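Local coordinates for protein DNA polymerase beta (Leishmania infantum, PDB 4P4M) that catalyses the addition of deoxynucleotides to the growing end of a DNA strand and probably serves base excision repair and other repair pathways, at residues G176-I181 / D206-S211; D198-R203 / L287-S292; P213-G218 / E340-P345; V282-L287 / Q360-V365. One frame throughout, in Å; residues are numbered along the deposited sequence. Where two conformers were deposited one is given.

Contact 1. Residues G176-I181 / D206-S211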
loop_
_atom_site.group_PDB
_atom_site.type_symbol
_atom_site.label_atom_id
_atom_site.label_comp_id
_atom_site.label_asym_id
_atom_site.label_seq_id
_atom_site.Cartn_x
_atom_site.Cartn_y
_atom_site.Cartn_z
ATOM N N GLY A 176 -14.466 -12.254 10.596
ATOM C CA GLY A 176 -14.440 -13.649 11.029
ATOM C C GLY A 176 -13.206 -14.433 10.609
ATOM O O GLY A 176 -12.285 -13.885 10.010
ATOM N N LYS A 177 -13.203 -15.736 10.894
ATOM C CA LYS A 177 -12.007 -16.565 10.741
ATOM C C LYS A 177 -11.586 -16.813 9.292
ATOM O O LYS A 177 -10.478 -17.285 9.053
ATOM C CB LYS A 177 -12.202 -17.912 11.455
ATOM C CG LYS A 177 -13.285 -18.764 10.823
ATOM C CD LYS A 177 -13.331 -20.165 11.409
ATOM C CE LYS A 177 -14.351 -21.016 10.670
ATOM N NZ LYS A 177 -14.205 -22.461 10.988
ATOM N N ASP A 178 -12.455 -16.519 8.321
ATOM C CA ASP A 178 -12.077 -16.727 6.909
ATOM C C ASP A 178 -11.022 -15.728 6.423
ATOM O O ASP A 178 -10.436 -15.917 5.353
ATOM C CB ASP A 178 -13.289 -16.625 5.966
ATOM C CG ASP A 178 -14.211 -17.827 6.045
ATOM O OD1 ASP A 178 -13.787 -18.884 6.546
ATOM O OD2 ASP A 178 -15.366 -17.701 5.586
ATOM N N PHE A 179 -10.801 -14.657 7.186
ATOM C CA PHE A 179 -9.896 -13.587 6.766
ATOM C C PHE A 179 -8.679 -13.427 7.681
ATOM O O PHE A 179 -8.702 -13.837 8.837
ATOM C CB PHE A 179 -10.655 -12.250 6.658
ATOM C CG PHE A 179 -11.493 -12.134 5.412
ATOM C CD1 PHE A 179 -12.807 -12.568 5.397
ATOM C CD2 PHE A 179 -10.954 -11.598 4.248
ATOM C CE1 PHE A 179 -13.574 -12.466 4.246
ATOM C CE2 PHE A 179 -11.718 -11.487 3.098
ATOM C CZ PHE A 179 -13.026 -11.922 3.097
ATOM N N SER A 180 -7.608 -12.839 7.154
ATOM C CA SER A 180 -6.457 -12.513 7.990
ATOM C C SER A 180 -5.810 -11.182 7.592
ATOM O O SER A 180 -6.009 -10.691 6.473
ATOM C CB SER A 180 -5.426 -13.640 7.930
ATOM O OG SER A 180 -4.879 -13.726 6.633
ATOM N N ILE A 181 -5.038 -10.618 8.521
ATOM C CA ILE A 181 -4.265 -9.391 8.301
ATOM C C ILE A 181 -2.775 -9.660 8.515
ATOM O O ILE A 181 -2.387 -10.304 9.505
ATOM C CB ILE A 181 -4.691 -8.263 9.285
ATOM C CG1 ILE A 181 -6.084 -7.732 8.953
ATOM C CG2 ILE A 181 -3.666 -7.117 9.259
ATOM C CD1 ILE A 181 -6.118 -6.752 7.772
ATOM N N ASP A 206 -7.757 -22.094 4.443
ATOM C CA ASP A 206 -8.907 -22.914 4.845
ATOM C C ASP A 206 -10.279 -22.388 4.394
ATOM O O ASP A 206 -11.247 -23.136 4.376
ATOM C CB ASP A 206 -8.935 -23.089 6.368
ATOM C CG ASP A 206 -7.862 -24.031 6.870
ATOM O OD1 ASP A 206 -7.279 -24.775 6.047
ATOM O OD2 ASP A 206 -7.612 -24.033 8.095
ATOM N N ALA A 207 -10.376 -21.106 4.063
ATOM C CA ALA A 207 -11.664 -20.513 3.685
ATOM C C ALA A 207 -12.222 -21.140 2.410
ATOM O O ALA A 207 -11.462 -21.470 1.498
ATOM C CB ALA A 207 -11.509 -18.986 3.502
ATOM N N PRO A 208 -13.554 -21.302 2.330
ATOM C CA PRO A 208 -14.077 -21.899 1.092
ATOM C C PRO A 208 -13.875 -20.985 -0.115
ATOM O O PRO A 208 -13.868 -19.762 0.033
ATOM C CB PRO A 208 -15.573 -22.098 1.386
ATOM C CG PRO A 208 -15.873 -21.272 2.590
ATOM C CD PRO A 208 -14.591 -21.146 3.363
ATOM N N PRO A 209 -13.679 -21.575 -1.303
ATOM C CA PRO A 209 -13.490 -20.794 -2.532
ATOM C C PRO A 209 -14.760 -20.039 -2.910
ATOM O O PRO A 209 -15.856 -20.537 -2.658
ATOM C CB PRO A 209 -13.199 -21.864 -3.595
ATOM C CG PRO A 209 -12.876 -23.114 -2.828
ATOM C CD PRO A 209 -13.634 -23.026 -1.551
ATOM N N LEU A 210 -14.605 -18.856 -3.503
ATOM C CA LEU A 210 -15.738 -18.046 -3.946
ATOM C C LEU A 210 -15.952 -18.226 -5.460
ATOM O O LEU A 210 -15.082 -18.750 -6.155
ATOM C CB LEU A 210 -15.472 -16.567 -3.621
ATOM C CG LEU A 210 -15.189 -16.235 -2.144
ATOM C CD1 LEU A 210 -14.863 -14.752 -1.946
ATOM C CD2 LEU A 210 -16.382 -16.647 -1.301
ATOM N N SER A 211 -17.104 -17.795 -5.965
ATOM C CA SER A 211 -17.395 -17.909 -7.398
ATOM C C SER A 211 -17.100 -16.618 -8.175
ATOM O O SER A 211 -17.331 -16.554 -9.384
ATOM C CB SER A 211 -18.853 -18.324 -7.613
ATOM O OG SER A 211 -19.726 -17.276 -7.225
#
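A small van der Waals contact on the surface of the palm brings the turn that leads into strand 179-183 up against the loop that follows strand 193-203. Asp178 and Ala207 carry it, with their CA atoms 5.0 Å apart. The methyl CB of Ala207 is directed at the turn and lies 3.7 Å from the backbone Asp178 O, while Asp178 OD1 comes within 3.8 Å of the same methyl. The Asp178 side chain stands beside its own backbone N, with CG anti to the carbonyl carbon (chi1 -73°), and this swings the carboxylate to the loop, where OD1 also lies 4.0 Å from Pro208 CD. The two side chains cross there at about a right angle. No hydrogen bond joins the segments directly. Arg203 spans both instead: its NH2 is hydrogen-bonded to Pro208 O and makes a long, weak ion pair with Asp178 OD2. Gly176, the first residue past helix 157-175, has positive phi, and a type I turn closes with Phe179 N bonded to Gly176 O at 3.3 Å. Helix, tight turn, then a strand running antiparallel to 193-203: this is the palm of family X polymerases, built on the nucleotidyltransferase fold.

Contact 2. Residues D198-R203 / L287-S292. With MG (magnesium ion), chain E; D3T (2',3'-dideoxy-thymidine-5'-triphosphate), chain D.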
loop_
_atom_site.group_PDB
_atom_site.type_symbol
_atom_site.label_atom_id
_atom_site.label_comp_id
_atom_site.label_asym_id
_atom_site.label_seq_id
_atom_site.Cartn_x
_atom_site.Cartn_y
_atom_site.Cartn_z
ATOM N N ASP A 198 1.668 -0.761 6.168
ATOM C CA ASP A 198 1.286 -1.477 4.946
ATOM C C ASP A 198 0.653 -2.821 5.274
ATOM O O ASP A 198 1.351 -3.763 5.675
ATOM C CB ASP A 198 2.505 -1.718 4.042
ATOM C CG ASP A 198 3.184 -0.423 3.619
ATOM O OD1 ASP A 198 2.542 0.409 2.941
ATOM O OD2 ASP A 198 4.368 -0.243 3.965
ATOM N N ALA A 199 -0.662 -2.920 5.097
ATOM C CA ALA A 199 -1.376 -4.136 5.468
ATOM C C ALA A 199 -1.902 -4.897 4.244
ATOM O O ALA A 199 -2.306 -4.284 3.250
ATOM C CB ALA A 199 -2.532 -3.800 6.417
ATOM N N ILE A 200 -1.873 -6.228 4.327
ATOM C CA ILE A 200 -2.566 -7.098 3.371
ATOM C C ILE A 200 -3.755 -7.758 4.056
ATOM O O ILE A 200 -3.624 -8.340 5.140
ATOM C CB ILE A 200 -1.645 -8.232 2.832
ATOM C CG1 ILE A 200 -0.459 -7.650 2.066
ATOM C CG2 ILE A 200 -2.452 -9.220 1.941
ATOM C CD1 ILE A 200 0.641 -8.695 1.757
ATOM N N LEU A 201 -4.920 -7.644 3.425
ATOM C CA LEU A 201 -6.117 -8.351 3.858
ATOM C C LEU A 201 -6.370 -9.490 2.865
ATOM O O LEU A 201 -6.416 -9.259 1.662
ATOM C CB LEU A 201 -7.299 -7.375 3.880
ATOM C CG LEU A 201 -8.697 -7.940 4.143
ATOM C CD1 LEU A 201 -8.791 -8.526 5.559
ATOM C CD2 LEU A 201 -9.763 -6.864 3.913
ATOM N N SER A 202 -6.521 -10.718 3.354
ATOM C CA SER A 202 -6.725 -11.847 2.448
ATOM C C SER A 202 -7.488 -12.998 3.105
ATOM O O SER A 202 -7.486 -13.134 4.333
ATOM C CB SER A 202 -5.375 -12.358 1.930
ATOM O OG SER A 202 -4.577 -12.897 2.984
ATOM N N ARG A 203 -8.145 -13.821 2.287
ATOM C CA ARG A 203 -8.807 -15.024 2.797
ATOM C C ARG A 203 -7.776 -16.113 3.091
ATOM O O ARG A 203 -6.772 -16.237 2.387
ATOM C CB ARG A 203 -9.869 -15.529 1.803
ATOM C CG ARG A 203 -11.120 -14.620 1.730
ATOM C CD ARG A 203 -12.062 -15.040 0.581
ATOM N NE ARG A 203 -12.754 -16.320 0.813
ATOM C CZ ARG A 203 -13.816 -16.453 1.602
ATOM N NH1 ARG A 203 -14.298 -15.393 2.242
ATOM N NH2 ARG A 203 -14.406 -17.638 1.751
ATOM N N LEU A 287 5.922 -10.560 -1.021
ATOM C CA LEU A 287 7.161 -10.051 -1.617
ATOM C C LEU A 287 7.019 -8.589 -2.029
ATOM O O LEU A 287 7.861 -7.751 -1.699
ATOM C CB LEU A 287 7.566 -10.861 -2.852
ATOM C CG LEU A 287 8.409 -12.117 -2.674
ATOM C CD1 LEU A 287 8.436 -12.902 -3.991
ATOM C CD2 LEU A 287 9.832 -11.752 -2.203
ATOM N N THR A 288 5.959 -8.291 -2.775
ATOM C CA THR A 288 5.761 -6.940 -3.303
ATOM C C THR A 288 5.619 -5.912 -2.189
ATOM O O THR A 288 6.276 -4.859 -2.208
ATOM C CB THR A 288 4.502 -6.857 -4.214
ATOM O OG1 THR A 288 4.728 -7.601 -5.418
ATOM C CG2 THR A 288 4.190 -5.405 -4.571
ATOM N N PHE A 289 4.750 -6.192 -1.221
ATOM C CA PHE A 289 4.445 -5.158 -0.229
ATOM C C PHE A 289 5.466 -5.069 0.903
ATOM O O PHE A 289 5.460 -4.121 1.668
ATOM C CB PHE A 289 2.990 -5.247 0.256
ATOM C CG PHE A 289 2.002 -5.088 -0.866
ATOM C CD1 PHE A 289 1.970 -3.911 -1.601
ATOM C CD2 PHE A 289 1.147 -6.119 -1.216
ATOM C CE1 PHE A 289 1.081 -3.752 -2.661
ATOM C CE2 PHE A 289 0.256 -5.970 -2.277
ATOM C CZ PHE A 289 0.227 -4.786 -2.995
ATOM N N THR A 290 6.362 -6.048 0.974
ATOM C CA THR A 290 7.521 -5.966 1.865
ATOM C C THR A 290 8.648 -5.115 1.250
ATOM O O THR A 290 9.307 -4.353 1.950
ATOM C CB THR A 290 8.037 -7.385 2.269
ATOM O OG1 THR A 290 6.999 -8.081 2.976
ATOM C CG2 THR A 290 9.279 -7.288 3.190
ATOM N N GLY A 291 8.862 -5.220 -0.059
ATOM C CA GLY A 291 9.888 -4.405 -0.698
ATOM C C GLY A 291 11.290 -4.792 -0.234
ATOM O O GLY A 291 11.519 -5.959 0.109
ATOM N N SER A 292 12.238 -3.852 -0.198
ATOM C CA SER A 292 12.056 -2.440 -0.519
ATOM C C SER A 292 11.671 -2.204 -1.971
ATOM O O SER A 292 11.635 -3.131 -2.782
ATOM C CB SER A 292 13.377 -1.699 -0.271
ATOM O OG SER A 292 14.323 -2.074 -1.269
HETATM MG MG MG E . 5.679 1.459 4.246
HETATM P PA D3T D . 6.508 2.226 1.180
HETATM O O1A D3T D . 5.449 2.250 2.229
HETATM O O2A D3T D . 6.462 3.388 0.227
HETATM O "O5'" D3T D . 5.652 1.072 0.121
HETATM C "C5'" D3T D . 5.443 -0.133 0.660
HETATM C "C4'" D3T D . 5.876 -1.294 -0.320
HETATM O "O4'" D3T D . 5.378 -1.053 -1.640
HETATM C "C1'" D3T D . 6.306 -1.482 -2.580
HETATM N N1 D3T D . 6.605 -0.372 -3.534
HETATM C C6 D3T D . 6.764 0.915 -3.050
HETATM C C2 D3T D . 6.776 -0.656 -4.946
HETATM O O2 D3T D . 6.652 -1.775 -5.380
HETATM N N3 D3T D . 7.092 0.439 -5.792
HETATM C C4 D3T D . 7.221 1.644 -5.255
HETATM O O4 D3T D . 7.520 2.661 -6.089
HETATM C C5 D3T D . 7.069 1.981 -3.876
HETATM C C5M D3T D . 7.248 3.376 -3.427
HETATM C "C2'" D3T D . 7.611 -1.895 -1.861
HETATM C "C3'" D3T D . 7.414 -1.336 -0.468
HETATM O O3A D3T D . 7.820 1.418 1.324
HETATM P PB D3T D . 8.510 1.050 2.882
HETATM O O1B D3T D . 7.352 0.365 3.525
HETATM O O2B D3T D . 9.569 0.142 2.326
HETATM O O3B D3T D . 9.079 2.238 3.669
HETATM P PG D3T D . 8.417 3.382 4.746
HETATM O O1G D3T D . 6.952 3.089 4.865
HETATM O O2G D3T D . 8.703 4.701 4.043
HETATM O O3G D3T D . 9.163 3.141 6.041
HETATM O O HOH W 1 5.856 0.605 6.357
#
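Asp198 OD2 binds the magnesium ion at 2.2 Å, and the metal brings Asp198 OD2 to 3.1 Å from D3T O1B, two negatively charged oxygens sharing one cation. Three phosphate oxygens of the nucleotide, O1A, O1B and O1G, hold the metal as well, so the triphosphate wraps round it, and a water and Asp196 complete the set. The last turn of helix 282-290 packs against the strand at Asp198 and Ile200. Asp198 CB lies 4.5 Å from Phe289 O, and two residues further along the strand Ile200 supplies the apolar part: its CG1 comes 4.0 Å from Phe289 CD2, with CD1 equally near, reaching the ring obliquely. A chi1 of -62° sets Ile200 CG1 beside the backbone N and aims that branch at the helix. The paired aspartates on a palm strand are the metal-binding DxD of family X polymerases. As in the mammalian polymerase beta, the helix is followed by a glycine and then a cis peptide, here between Gly291 and Ser292; Gly291 has positive phi, and its CA lies 3.6 Å from D3T C2'. Thr288 O comes still nearer to the sugar, 3.3 Å from D3T C2'. D3T O4' sits at the edge of the Phe289 ring, near its plane, while Thr288 CG2 covers part of one face. Phe289 also packs on Arg275 of strand 270-277.

Contact 3. Residues P213-G218 / E340-P345. With nucleotides of chain C.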
loop_
_atom_site.group_PDB
_atom_site.type_symbol
_atom_site.label_atom_id
_atom_site.label_comp_id
_atom_site.label_asym_id
_atom_site.label_seq_id
_atom_site.Cartn_x
_atom_site.Cartn_y
_atom_site.Cartn_z
ATOM N N PRO A 213 -14.383 -12.718 -7.971
ATOM C CA PRO A 213 -13.239 -12.075 -7.306
ATOM C C PRO A 213 -13.644 -11.601 -5.918
ATOM O O PRO A 213 -14.736 -11.041 -5.761
ATOM C CB PRO A 213 -12.940 -10.863 -8.201
ATOM C CG PRO A 213 -13.397 -11.295 -9.582
ATOM C CD PRO A 213 -14.636 -12.152 -9.312
ATOM N N VAL A 214 -12.778 -11.800 -4.925
ATOM C CA VAL A 214 -13.123 -11.397 -3.551
ATOM C C VAL A 214 -13.421 -9.901 -3.454
ATOM O O VAL A 214 -14.243 -9.463 -2.634
ATOM C CB VAL A 214 -12.046 -11.836 -2.510
ATOM C CG1 VAL A 214 -10.720 -11.112 -2.747
ATOM C CG2 VAL A 214 -12.540 -11.579 -1.073
ATOM N N ALA A 215 -12.787 -9.115 -4.314
ATOM C CA ALA A 215 -13.014 -7.672 -4.314
ATOM C C ALA A 215 -14.461 -7.332 -4.648
ATOM O O ALA A 215 -14.967 -6.300 -4.210
ATOM C CB ALA A 215 -12.057 -6.964 -5.278
ATOM N N ALA A 216 -15.134 -8.211 -5.390
ATOM C CA ALA A 216 -16.517 -7.947 -5.803
ATOM C C ALA A 216 -17.535 -8.106 -4.670
ATOM O O ALA A 216 -18.690 -7.704 -4.807
ATOM C CB ALA A 216 -16.903 -8.824 -7.006
ATOM N N THR A 217 -17.112 -8.692 -3.554
ATOM C CA THR A 217 -17.985 -8.865 -2.390
ATOM C C THR A 217 -18.171 -7.574 -1.564
ATOM O O THR A 217 -19.012 -7.529 -0.661
ATOM C CB THR A 217 -17.455 -9.969 -1.432
ATOM O OG1 THR A 217 -16.227 -9.536 -0.818
ATOM C CG2 THR A 217 -17.220 -11.276 -2.173
ATOM N N GLY A 218 -17.388 -6.539 -1.865
ATOM C CA GLY A 218 -17.418 -5.297 -1.103
ATOM C C GLY A 218 -16.753 -5.403 0.270
ATOM O O GLY A 218 -16.924 -4.535 1.129
ATOM N N GLU A 340 -4.917 -7.743 -15.538
ATOM C CA GLU A 340 -5.693 -8.122 -14.356
ATOM C C GLU A 340 -6.919 -7.223 -14.185
ATOM O O GLU A 340 -6.861 -6.021 -14.457
ATOM C CB GLU A 340 -4.841 -8.008 -13.074
ATOM C CG GLU A 340 -3.598 -8.867 -13.034
ATOM C CD GLU A 340 -2.327 -8.095 -13.375
ATOM O OE1 GLU A 340 -1.329 -8.759 -13.698
ATOM O OE2 GLU A 340 -2.317 -6.844 -13.304
ATOM N N GLU A 341 -8.024 -7.795 -13.714
ATOM C CA GLU A 341 -9.210 -7.008 -13.386
ATOM C C GLU A 341 -9.724 -7.401 -11.996
ATOM O O GLU A 341 -9.840 -8.589 -11.684
ATOM C CB GLU A 341 -10.282 -7.183 -14.477
ATOM C CG GLU A 341 -9.805 -6.660 -15.841
ATOM C CD GLU A 341 -10.858 -6.707 -16.947
ATOM O OE1 GLU A 341 -11.688 -7.638 -16.975
ATOM O OE2 GLU A 341 -10.842 -5.800 -17.802
ATOM N N LEU A 342 -10.010 -6.403 -11.164
ATOM C CA LEU A 342 -10.461 -6.656 -9.789
ATOM C C LEU A 342 -9.537 -7.637 -9.061
ATOM O O LEU A 342 -10.001 -8.468 -8.276
ATOM C CB LEU A 342 -11.917 -7.152 -9.769
ATOM C CG LEU A 342 -12.942 -6.097 -10.179
ATOM C CD1 LEU A 342 -14.339 -6.702 -10.354
ATOM C CD2 LEU A 342 -12.954 -4.957 -9.164
ATOM N N GLY A 343 -8.232 -7.540 -9.323
ATOM C CA GLY A 343 -7.252 -8.332 -8.585
ATOM C C GLY A 343 -7.035 -9.749 -9.095
ATOM O O GLY A 343 -6.343 -10.539 -8.452
ATOM N N VAL A 344 -7.635 -10.071 -10.243
ATOM C CA VAL A 344 -7.580 -11.421 -10.820
ATOM C C VAL A 344 -7.039 -11.351 -12.249
ATOM O O VAL A 344 -7.561 -10.604 -13.083
ATOM C CB VAL A 344 -9.004 -12.073 -10.854
ATOM C CG1 VAL A 344 -8.962 -13.479 -11.489
ATOM C CG2 VAL A 344 -9.606 -12.132 -9.449
ATOM N N PRO A 345 -5.977 -12.119 -12.545
ATOM C CA PRO A 345 -5.460 -12.125 -13.925
ATOM C C PRO A 345 -6.493 -12.672 -14.909
ATOM O O PRO A 345 -7.197 -13.645 -14.591
ATOM C CB PRO A 345 -4.267 -13.099 -13.852
ATOM C CG PRO A 345 -3.859 -13.101 -12.384
ATOM C CD PRO A 345 -5.179 -12.967 -11.640
ATOM P P DA C 3 1.251 -5.163 -13.788
ATOM O OP1 DA C 3 0.552 -6.471 -13.783
ATOM O OP2 DA C 3 1.254 -4.319 -15.007
ATOM O "O5'" DA C 3 0.654 -4.253 -12.626
ATOM C "C5'" DA C 3 0.597 -4.748 -11.290
ATOM C "C4'" DA C 3 -0.048 -3.696 -10.409
ATOM O "O4'" DA C 3 0.863 -2.581 -10.243
ATOM C "C3'" DA C 3 -1.345 -3.132 -10.985
ATOM O "O3'" DA C 3 -2.364 -3.448 -10.062
ATOM C "C2'" DA C 3 -1.111 -1.623 -11.027
ATOM C "C1'" DA C 3 0.106 -1.402 -10.132
ATOM N N9 DA C 3 0.896 -0.263 -10.597
ATOM C C8 DA C 3 1.552 -0.164 -11.794
ATOM N N7 DA C 3 2.172 0.984 -11.963
ATOM C C5 DA C 3 1.897 1.688 -10.802
ATOM C C6 DA C 3 2.259 2.980 -10.374
ATOM N N6 DA C 3 3.017 3.815 -11.109
ATOM N N1 DA C 3 1.808 3.380 -9.163
ATOM C C2 DA C 3 1.046 2.543 -8.440
ATOM N N3 DA C 3 0.636 1.312 -8.744
ATOM C C4 DA C 3 1.103 0.935 -9.949
HETATM O O HOH W 2 -10.294 -9.790 -5.816
#
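The Pro213 ring, puckered rather than truly flat, meets the hairpin 340-345 through its CB-CG edge: CB lies 3.8 Å from Val344 CG2, and CG nearly as close to that methyl, the two side chains crossing at about a right angle. Pro213 CB also rests 3.8 Å from the carbonyl oxygen Leu342 O and 4.2 Å from Leu342 CB. With CG1 anti to the backbone N (chi1 179°), Val344 presents its other methyl, CG2, to the proline. The apolar patch continues through Ala215, whose CB is 4.5 Å from Leu342 CD2. Polar contact between the segments goes through one water, which accepts from Ala215 N and donates to Leu342 O at 2.8 Å. The hairpin is a two-stranded antiparallel ribbon closed by a type I' turn from Glu341 to Val344, with Leu342 and Gly343 both at positive phi. It meets a 3-10 turn, 214-217, that precedes helix 219-229 of the palm. Within that turn Val214 O accepts from both Thr217 N and Thr217 OG1, the hydroxyl lying in the carbonyl plane. Val214 N is held by Glu278 OE2. In the hairpin's first strand the Glu340 carboxylate lies near a DNA phosphate, with Glu340 OE2 2.9 Å from OP1 of DA3 of chain C.

Contact 4. Residues V282-L287 / Q360-V365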
loop_
_atom_site.group_PDB
_atom_site.type_symbol
_atom_site.label_atom_id
_atom_site.label_comp_id
_atom_site.label_asym_id
_atom_site.label_seq_id
_atom_site.Cartn_x
_atom_site.Cartn_y
_atom_site.Cartn_z
ATOM N N VAL A 282 -1.120 -14.547 -2.269
ATOM C CA VAL A 282 -0.508 -14.044 -1.032
ATOM C C VAL A 282 1.049 -14.095 -0.986
ATOM O O VAL A 282 1.686 -13.132 -0.567
ATOM C CB VAL A 282 -1.170 -14.672 0.232
ATOM C CG1 VAL A 282 -0.357 -14.384 1.484
ATOM C CG2 VAL A 282 -2.611 -14.134 0.378
ATOM N N PRO A 283 1.670 -15.204 -1.430
ATOM C CA PRO A 283 3.145 -15.218 -1.372
ATOM C C PRO A 283 3.796 -14.122 -2.226
ATOM O O PRO A 283 4.773 -13.494 -1.794
ATOM C CB PRO A 283 3.508 -16.616 -1.919
ATOM C CG PRO A 283 2.278 -17.464 -1.599
ATOM C CD PRO A 283 1.114 -16.514 -1.819
ATOM N N THR A 284 3.284 -13.903 -3.436
ATOM C CA THR A 284 3.834 -12.845 -4.279
ATOM C C THR A 284 3.469 -11.438 -3.760
ATOM O O THR A 284 4.211 -10.486 -3.972
ATOM C CB THR A 284 3.404 -13.007 -5.759
ATOM O OG1 THR A 284 2.020 -13.365 -5.812
ATOM C CG2 THR A 284 4.226 -14.118 -6.443
ATOM N N ALA A 285 2.325 -11.304 -3.091
ATOM C CA ALA A 285 1.964 -10.012 -2.493
ATOM C C ALA A 285 2.839 -9.716 -1.266
ATOM O O ALA A 285 3.199 -8.563 -1.010
ATOM C CB ALA A 285 0.457 -9.974 -2.120
ATOM N N MET A 286 3.179 -10.747 -0.494
ATOM C CA MET A 286 4.107 -10.549 0.615
ATOM C C MET A 286 5.445 -10.017 0.099
ATOM O O MET A 286 6.031 -9.106 0.695
ATOM C CB MET A 286 4.296 -11.837 1.422
ATOM C CG MET A 286 3.096 -12.176 2.290
ATOM S SD MET A 286 3.242 -13.780 3.086
ATOM C CE MET A 286 4.654 -13.486 4.148
ATOM N N LEU A 287 5.922 -10.560 -1.021
ATOM C CA LEU A 287 7.161 -10.051 -1.617
ATOM C C LEU A 287 7.019 -8.589 -2.029
ATOM O O LEU A 287 7.861 -7.751 -1.699
ATOM C CB LEU A 287 7.566 -10.861 -2.852
ATOM C CG LEU A 287 8.409 -12.117 -2.674
ATOM C CD1 LEU A 287 8.436 -12.902 -3.991
ATOM C CD2 LEU A 287 9.832 -11.752 -2.203
ATOM N N GLN A 360 10.381 -18.042 -0.858
ATOM C CA GLN A 360 11.545 -18.828 -1.292
ATOM C C GLN A 360 11.332 -19.457 -2.671
ATOM O O GLN A 360 12.269 -19.516 -3.488
ATOM C CB GLN A 360 11.904 -19.911 -0.258
ATOM C CG GLN A 360 12.991 -20.913 -0.716
ATOM C CD GLN A 360 14.411 -20.489 -0.352
ATOM O OE1 GLN A 360 14.610 -20.115 0.903
ATOM N NE2 GLN A 360 15.323 -20.528 -1.185
ATOM N N ASP A 361 10.116 -19.938 -2.940
ATOM C CA ASP A 361 9.814 -20.524 -4.253
ATOM C C ASP A 361 10.167 -19.551 -5.386
ATOM O O ASP A 361 10.723 -19.951 -6.409
ATOM C CB ASP A 361 8.327 -20.862 -4.403
ATOM C CG ASP A 361 7.914 -22.127 -3.662
ATOM O OD1 ASP A 361 8.759 -23.021 -3.421
ATOM O OD2 ASP A 361 6.710 -22.221 -3.333
ATOM N N VAL A 362 9.796 -18.284 -5.213
ATOM C CA VAL A 362 10.034 -17.262 -6.239
ATOM C C VAL A 362 11.530 -17.009 -6.461
ATOM O O VAL A 362 11.994 -16.957 -7.608
ATOM C CB VAL A 362 9.316 -15.923 -5.903
ATOM C CG1 VAL A 362 9.591 -14.874 -6.984
ATOM C CG2 VAL A 362 7.810 -16.155 -5.733
ATOM N N PHE A 363 12.283 -16.842 -5.375
ATOM C CA PHE A 363 13.739 -16.698 -5.480
ATOM C C PHE A 363 14.315 -17.875 -6.289
ATOM O O PHE A 363 15.140 -17.690 -7.197
ATOM C CB PHE A 363 14.398 -16.677 -4.091
ATOM C CG PHE A 363 14.253 -15.368 -3.322
ATOM C CD1 PHE A 363 13.207 -15.185 -2.418
ATOM C CD2 PHE A 363 15.208 -14.361 -3.441
ATOM C CE1 PHE A 363 13.090 -13.992 -1.682
ATOM C CE2 PHE A 363 15.102 -13.169 -2.710
ATOM C CZ PHE A 363 14.047 -12.989 -1.826
ATOM N N ASP A 364 13.874 -19.089 -5.961
ATOM C CA ASP A 364 14.426 -20.308 -6.578
ATOM C C ASP A 364 14.181 -20.374 -8.086
ATOM O O ASP A 364 15.088 -20.686 -8.858
ATOM C CB ASP A 364 13.846 -21.574 -5.916
ATOM C CG ASP A 364 14.298 -21.757 -4.476
ATOM O OD1 ASP A 364 15.312 -21.152 -4.077
ATOM O OD2 ASP A 364 13.640 -22.524 -3.737
ATOM N N VAL A 365 12.946 -20.105 -8.503
ATOM C CA VAL A 365 12.587 -20.160 -9.922
ATOM C C VAL A 365 13.340 -19.083 -10.707
ATOM O O VAL A 365 13.657 -19.263 -11.891
ATOM C CB VAL A 365 11.065 -20.025 -10.115
ATOM C CG1 VAL A 365 10.700 -19.823 -11.595
ATOM C CG2 VAL A 365 10.358 -21.255 -9.551
#
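Leu287 holds CG beside its backbone N (chi1 -87°) and then runs straight out to CD1 (chi2 168°), which sends that methyl into Val362. Val362 has CG1 anti to the backbone N and meets Leu287 CD1 with CB and both methyls, CD1 and CB being 3.7 Å apart. The leucine and the valine reach toward each other tip to tip. This is helix-helix packing in the thumb: segments 282-287 and 360-365 cross almost perpendicularly, at -82°, with their axes 10.4 Å apart. The second branch of the leucine serves the next residue, Leu287 CD2 lying 4.0 Å from Phe363 CE1, while the Phe363 ring makes an edge-to-face stack with Tyr370. Met299 of helix 293-305 touches Leu287, Val362 and Phe363, and so adds a third helix to this buried core. Thr284 OG1 is hydrogen-bonded to Glu312 O and Ser281 O, and its methyl CG2 lies 4.2 Å from Val362 CG2.

In the fold
Contact 1 opens at 176-181 and closes first, at 206-211, after a short excursion through the palm. Contact 2 starts at 198-203, inside that loop, and ends only at 287-292, so the two cross; they share the sheet in which strands 179-183 and 193-203 are neighbours. Contact 3 begins at 213-218, once contact 1 is shut, and crosses contact 2 by running on to the hairpin 340-345. Contact 4 opens at 282-287, before either closes, and ends last, at 360-365, crossing both. None nests in another. Helix 282-290 serves contacts 2 and 4, linking the metal-binding strand to the thumb core, while contact 3 joins palm and hairpin.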